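Local coordinates for Cobalt/magnesium transport protein CorA (Methanocaldococcus jannaschii, PDB 4EGW) that mediates the influx of magnesium ions across the cell membrane as a homopentameric channel that opens when cytoplasmic magnesium is low, at residues L77-V89 against I99-S113. Sequence-based numbering, arbitrary orientation.
Sequences LQIGLDEQEIPRV and IYKAPLFEEDITTTS
K101 and S113 both donate to the backbone carbonyl of E83: K101 NZ lies 3.1 Å from E83 O, and S113 N reaches the same oxygen at 3.2 Å (N-H...O 146°). S113 OG donates to E85 O, though the modelled 2.4 Å is too short to be taken at face value. K101 CG lies against the P87 ring, 3.2 Å from P87 CG, and the bend at the second torsion (chi2 -87°) then takes CE past E85 O, so that NZ ends at E83 O. Replacing K101 by an alanine is likely to take one of the two donors described from E83 O and uncover one side of the proline ring. The loop 81-87 runs from helix 74-80 across two adjacent antiparallel strands, 96-104 and 110-119, before leading into the sheet's edge strand 88-90, which forms a hairpin with 96-104. There I99 N donates to R88 O at 3.0 Å. I99 CG1 sits over the centre of the R88 guanidinium, 3.6 Å above its plane, while at the edge E85 OE2 forms a salt bridge with R88 NH2, modelled very short at 2.5 Å; R88 NE turns to E90. I99 CD1 meets I79 CG2 at 3.9 Å. T112 OG1 abuts E83 CB but is hydrogen-bonded to D129.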
loop_
_atom_site.group_PDB
_atom_site.type_symbol
_atom_site.label_atom_id
_atom_site.label_comp_id
_atom_site.label_asym_id
_atom_site.label_seq_id
_atom_site.Cartn_x
_atom_site.Cartn_y
_atom_site.Cartn_z
ATOM N N LEU A 77 0.414 10.682 -29.847
ATOM C CA LEU A 77 -0.144 10.905 -28.515
ATOM C C LEU A 77 -1.409 10.072 -28.326
ATOM O O LEU A 77 -1.792 9.709 -27.198
ATOM C CB LEU A 77 -0.447 12.387 -28.287
ATOM C CG LEU A 77 0.742 13.341 -28.248
ATOM C CD1 LEU A 77 0.262 14.750 -27.933
ATOM C CD2 LEU A 77 1.770 12.886 -27.234
ATOM N N GLN A 78 -2.049 9.767 -29.448
ATOM C CA GLN A 78 -3.270 8.981 -29.441
ATOM C C GLN A 78 -3.013 7.549 -28.962
ATOM O O GLN A 78 -3.924 6.865 -28.485
ATOM C CB GLN A 78 -3.933 9.025 -30.815
ATOM C CG GLN A 78 -4.749 10.302 -31.041
ATOM C CD GLN A 78 -5.034 10.580 -32.509
ATOM O OE1 GLN A 78 -4.356 10.050 -33.397
ATOM N NE2 GLN A 78 -6.043 11.419 -32.776
ATOM N N ILE A 79 -1.765 7.103 -29.075
ATOM C CA ILE A 79 -1.376 5.848 -28.457
ATOM C C ILE A 79 -1.768 5.931 -26.990
ATOM O O ILE A 79 -2.453 5.049 -26.472
ATOM C CB ILE A 79 0.146 5.594 -28.538
ATOM C CG1 ILE A 79 0.697 5.947 -29.920
ATOM C CG2 ILE A 79 0.458 4.142 -28.209
ATOM C CD1 ILE A 79 2.214 5.866 -29.998
ATOM N N GLY A 80 -1.340 7.009 -26.336
ATOM C CA GLY A 80 -1.543 7.187 -24.908
ATOM C C GLY A 80 -2.984 7.106 -24.434
ATOM O O GLY A 80 -3.266 6.582 -23.362
ATOM N N LEU A 81 -3.904 7.616 -25.241
ATOM C CA LEU A 81 -5.311 7.666 -24.858
ATOM C C LEU A 81 -6.057 6.379 -25.171
ATOM O O LEU A 81 -7.271 6.310 -24.982
ATOM C CB LEU A 81 -6.016 8.836 -25.535
ATOM C CG LEU A 81 -5.681 10.196 -24.942
ATOM C CD1 LEU A 81 -6.384 11.264 -25.725
ATOM C CD2 LEU A 81 -6.081 10.249 -23.479
ATOM N N ASP A 82 -5.352 5.375 -25.686
ATOM C CA ASP A 82 -5.984 4.083 -25.932
ATOM C C ASP A 82 -5.810 3.251 -24.672
ATOM O O ASP A 82 -4.693 2.933 -24.268
ATOM C CB ASP A 82 -5.381 3.387 -27.159
ATOM C CG ASP A 82 -6.218 2.203 -27.642
ATOM O OD1 ASP A 82 -7.031 1.666 -26.857
ATOM O OD2 ASP A 82 -6.053 1.800 -28.813
ATOM N N GLU A 83 -6.925 2.931 -24.032
ATOM C CA GLU A 83 -6.878 2.257 -22.748
ATOM C C GLU A 83 -6.885 0.744 -22.919
ATOM O O GLU A 83 -6.782 0.003 -21.939
ATOM C CB GLU A 83 -8.009 2.727 -21.823
ATOM C CG GLU A 83 -9.419 2.537 -22.366
ATOM C CD GLU A 83 -10.004 3.813 -22.946
ATOM O OE1 GLU A 83 -11.005 4.315 -22.390
ATOM O OE2 GLU A 83 -9.466 4.311 -23.961
ATOM N N GLN A 84 -7.005 0.290 -24.167
ATOM C CA GLN A 84 -6.833 -1.126 -24.471
ATOM C C GLN A 84 -5.363 -1.471 -24.730
ATOM O O GLN A 84 -4.991 -2.641 -24.715
ATOM C CB GLN A 84 -7.696 -1.554 -25.662
ATOM C CG GLN A 84 -9.181 -1.693 -25.359
ATOM C CD GLN A 84 -9.948 -2.350 -26.492
ATOM O OE1 GLN A 84 -9.362 -2.799 -27.483
ATOM N NE2 GLN A 84 -11.270 -2.406 -26.354
ATOM N N GLU A 85 -4.529 -0.447 -24.923
ATOM C CA GLU A 85 -3.118 -0.640 -25.269
ATOM C C GLU A 85 -2.383 -1.564 -24.307
ATOM O O GLU A 85 -2.486 -1.420 -23.089
ATOM C CB GLU A 85 -2.391 0.703 -25.307
ATOM C CG GLU A 85 -2.752 1.589 -26.479
ATOM C CD GLU A 85 -2.108 1.136 -27.777
ATOM O OE1 GLU A 85 -2.434 1.720 -28.828
ATOM O OE2 GLU A 85 -1.275 0.206 -27.754
ATOM N N ILE A 86 -1.621 -2.501 -24.860
ATOM C CA ILE A 86 -0.801 -3.381 -24.043
ATOM C C ILE A 86 0.403 -2.626 -23.522
ATOM O O ILE A 86 1.144 -2.031 -24.301
ATOM C CB ILE A 86 -0.300 -4.582 -24.844
ATOM C CG1 ILE A 86 -1.478 -5.485 -25.242
ATOM C CG2 ILE A 86 0.753 -5.343 -24.050
ATOM C CD1 ILE A 86 -2.406 -5.874 -24.087
ATOM N N PRO A 87 0.605 -2.645 -22.197
ATOM C CA PRO A 87 1.800 -1.978 -21.687
ATOM C C PRO A 87 3.014 -2.454 -22.452
ATOM O O PRO A 87 3.076 -3.612 -22.865
ATOM C CB PRO A 87 1.863 -2.448 -20.233
ATOM C CG PRO A 87 0.433 -2.595 -19.857
ATOM C CD PRO A 87 -0.251 -3.138 -21.104
ATOM N N ARG A 88 3.942 -1.537 -22.687
ATOM C CA ARG A 88 5.203 -1.880 -23.295
ATOM C C ARG A 88 6.102 -0.671 -23.203
ATOM O O ARG A 88 5.697 0.383 -22.726
ATOM C CB ARG A 88 4.981 -2.224 -24.762
ATOM C CG ARG A 88 4.410 -1.068 -25.554
ATOM C CD ARG A 88 3.817 -1.563 -26.838
ATOM N NE ARG A 88 3.049 -0.520 -27.504
ATOM C CZ ARG A 88 1.751 -0.313 -27.317
ATOM N NH1 ARG A 88 1.071 -1.079 -26.472
ATOM N NH2 ARG A 88 1.135 0.660 -27.973
ATOM N N VAL A 89 7.318 -0.819 -23.697
ATOM C CA VAL A 89 8.184 0.319 -23.893
ATOM C C VAL A 89 8.498 0.380 -25.375
ATOM O O VAL A 89 8.916 -0.617 -25.971
ATOM C CB VAL A 89 9.494 0.177 -23.116
ATOM C CG1 VAL A 89 10.273 1.490 -23.164
ATOM C CG2 VAL A 89 9.221 -0.229 -21.687
ATOM N N ILE A 99 3.598 2.493 -22.094
ATOM C CA ILE A 99 2.211 2.154 -21.874
ATOM C C ILE A 99 2.204 1.363 -20.579
ATOM O O ILE A 99 3.095 0.544 -20.334
ATOM C CB ILE A 99 1.660 1.270 -23.029
ATOM C CG1 ILE A 99 1.874 1.955 -24.391
ATOM C CG2 ILE A 99 0.184 0.901 -22.787
ATOM C CD1 ILE A 99 1.238 3.327 -24.507
ATOM N N TYR A 100 1.220 1.606 -19.732
ATOM C CA TYR A 100 1.186 0.890 -18.479
ATOM C C TYR A 100 -0.248 0.659 -18.068
ATOM O O TYR A 100 -1.119 1.472 -18.369
ATOM C CB TYR A 100 1.912 1.705 -17.428
ATOM C CG TYR A 100 2.637 0.881 -16.408
ATOM C CD1 TYR A 100 3.843 0.274 -16.712
ATOM C CD2 TYR A 100 2.118 0.715 -15.131
ATOM C CE1 TYR A 100 4.517 -0.479 -15.771
ATOM C CE2 TYR A 100 2.782 -0.033 -14.183
ATOM C CZ TYR A 100 3.983 -0.628 -14.505
ATOM O OH TYR A 100 4.642 -1.375 -13.555
ATOM N N LYS A 101 -0.499 -0.466 -17.403
ATOM C CA LYS A 101 -1.841 -0.788 -16.927
ATOM C C LYS A 101 -2.020 -0.412 -15.465
ATOM O O LYS A 101 -1.323 -0.916 -14.584
ATOM C CB LYS A 101 -2.158 -2.270 -17.114
ATOM C CG LYS A 101 -2.505 -2.653 -18.539
ATOM C CD LYS A 101 -3.977 -2.466 -18.857
ATOM C CE LYS A 101 -4.208 -2.714 -20.316
ATOM N NZ LYS A 101 -5.643 -2.532 -20.618
ATOM N N ALA A 102 -2.983 0.463 -15.220
ATOM C CA ALA A 102 -3.289 0.899 -13.882
ATOM C C ALA A 102 -4.708 0.464 -13.540
ATOM O O ALA A 102 -5.565 0.371 -14.422
ATOM C CB ALA A 102 -3.169 2.389 -13.806
ATOM N N PRO A 103 -4.960 0.185 -12.256
ATOM C CA PRO A 103 -6.306 -0.179 -11.810
ATOM C C PRO A 103 -7.343 0.878 -12.222
ATOM O O PRO A 103 -7.050 2.068 -12.256
ATOM C CB PRO A 103 -6.160 -0.233 -10.279
ATOM C CG PRO A 103 -4.715 -0.499 -10.046
ATOM C CD PRO A 103 -4.015 0.280 -11.127
ATOM N N LEU A 104 -8.548 0.427 -12.543
ATOM C CA LEU A 104 -9.631 1.301 -12.972
ATOM C C LEU A 104 -10.830 0.967 -12.112
ATOM O O LEU A 104 -11.173 -0.201 -11.925
ATOM C CB LEU A 104 -9.962 1.037 -14.435
ATOM C CG LEU A 104 -11.234 1.676 -14.982
ATOM C CD1 LEU A 104 -11.166 3.176 -14.852
ATOM C CD2 LEU A 104 -11.482 1.261 -16.435
ATOM N N PHE A 105 -11.480 1.986 -11.581
ATOM C CA PHE A 105 -12.516 1.747 -10.592
ATOM C C PHE A 105 -13.898 2.054 -11.152
ATOM O O PHE A 105 -14.077 2.989 -11.934
ATOM C CB PHE A 105 -12.227 2.554 -9.330
ATOM C CG PHE A 105 -10.754 2.653 -9.000
ATOM C CD1 PHE A 105 -9.876 3.317 -9.853
ATOM C CD2 PHE A 105 -10.249 2.104 -7.837
ATOM C CE1 PHE A 105 -8.526 3.416 -9.553
ATOM C CE2 PHE A 105 -8.902 2.210 -7.531
ATOM C CZ PHE A 105 -8.041 2.861 -8.390
ATOM N N GLU A 106 -14.857 1.219 -10.773
ATOM C CA GLU A 106 -16.230 1.308 -11.243
ATOM C C GLU A 106 -17.060 0.590 -10.197
ATOM O O GLU A 106 -16.558 0.273 -9.118
ATOM C CB GLU A 106 -16.385 0.594 -12.589
ATOM C CG GLU A 106 -15.222 0.793 -13.557
ATOM C CD GLU A 106 -14.896 -0.461 -14.356
ATOM O OE1 GLU A 106 -15.785 -1.330 -14.497
ATOM O OE2 GLU A 106 -13.744 -0.575 -14.834
ATOM N N GLU A 107 -18.324 0.324 -10.505
ATOM C CA GLU A 107 -19.078 -0.620 -9.697
ATOM C C GLU A 107 -18.186 -1.847 -9.524
ATOM O O GLU A 107 -18.045 -2.374 -8.420
ATOM C CB GLU A 107 -20.381 -1.014 -10.394
ATOM C CG GLU A 107 -21.172 -2.101 -9.670
ATOM C CD GLU A 107 -22.152 -2.826 -10.582
ATOM O OE1 GLU A 107 -21.689 -3.590 -11.456
ATOM O OE2 GLU A 107 -23.380 -2.637 -10.424
ATOM N N ASP A 108 -17.571 -2.285 -10.622
ATOM C CA ASP A 108 -16.593 -3.373 -10.588
ATOM C C ASP A 108 -15.239 -2.879 -11.096
ATOM O O ASP A 108 -15.171 -1.977 -11.926
ATOM C CB ASP A 108 -17.071 -4.567 -11.419
ATOM C CG ASP A 108 -17.061 -5.869 -10.630
ATOM O OD1 ASP A 108 -17.681 -5.917 -9.544
ATOM O OD2 ASP A 108 -16.422 -6.840 -11.092
ATOM N N ILE A 109 -14.158 -3.472 -10.599
ATOM C CA ILE A 109 -12.817 -2.989 -10.922
ATOM C C ILE A 109 -12.177 -3.734 -12.089
ATOM O O ILE A 109 -12.344 -4.946 -12.239
ATOM C CB ILE A 109 -11.873 -3.102 -9.719
ATOM C CG1 ILE A 109 -12.391 -2.279 -8.536
ATOM C CG2 ILE A 109 -10.476 -2.646 -10.106
ATOM C CD1 ILE A 109 -13.540 -2.929 -7.795
ATOM N N THR A 110 -11.443 -2.997 -12.913
ATOM C CA THR A 110 -10.630 -3.574 -13.984
ATOM C C THR A 110 -9.375 -2.709 -14.115
ATOM O O THR A 110 -9.086 -1.916 -13.224
ATOM C CB THR A 110 -11.384 -3.689 -15.340
ATOM O OG1 THR A 110 -11.714 -2.385 -15.834
ATOM C CG2 THR A 110 -12.657 -4.530 -15.196
ATOM N N THR A 111 -8.607 -2.878 -15.187
ATOM C CA THR A 111 -7.459 -2.013 -15.409
ATOM C C THR A 111 -7.585 -1.280 -16.725
ATOM O O THR A 111 -8.404 -1.637 -17.568
ATOM C CB THR A 111 -6.145 -2.775 -15.416
ATOM O OG1 THR A 111 -6.092 -3.616 -16.568
ATOM C CG2 THR A 111 -6.001 -3.602 -14.159
ATOM N N THR A 112 -6.776 -0.238 -16.876
ATOM C CA THR A 112 -6.887 0.690 -17.982
ATOM C C THR A 112 -5.492 1.218 -18.308
ATOM O O THR A 112 -4.672 1.428 -17.417
ATOM C CB THR A 112 -7.796 1.874 -17.589
ATOM O OG1 THR A 112 -8.190 2.618 -18.757
ATOM C CG2 THR A 112 -7.066 2.797 -16.617
ATOM N N SER A 113 -5.221 1.434 -19.588
ATOM C CA SER A 113 -3.890 1.842 -20.013
ATOM C C SER A 113 -3.675 3.346 -20.021
ATOM O O SER A 113 -4.572 4.145 -20.335
ATOM C CB SER A 113 -3.548 1.252 -21.381
ATOM O OG SER A 113 -3.290 -0.139 -21.284
#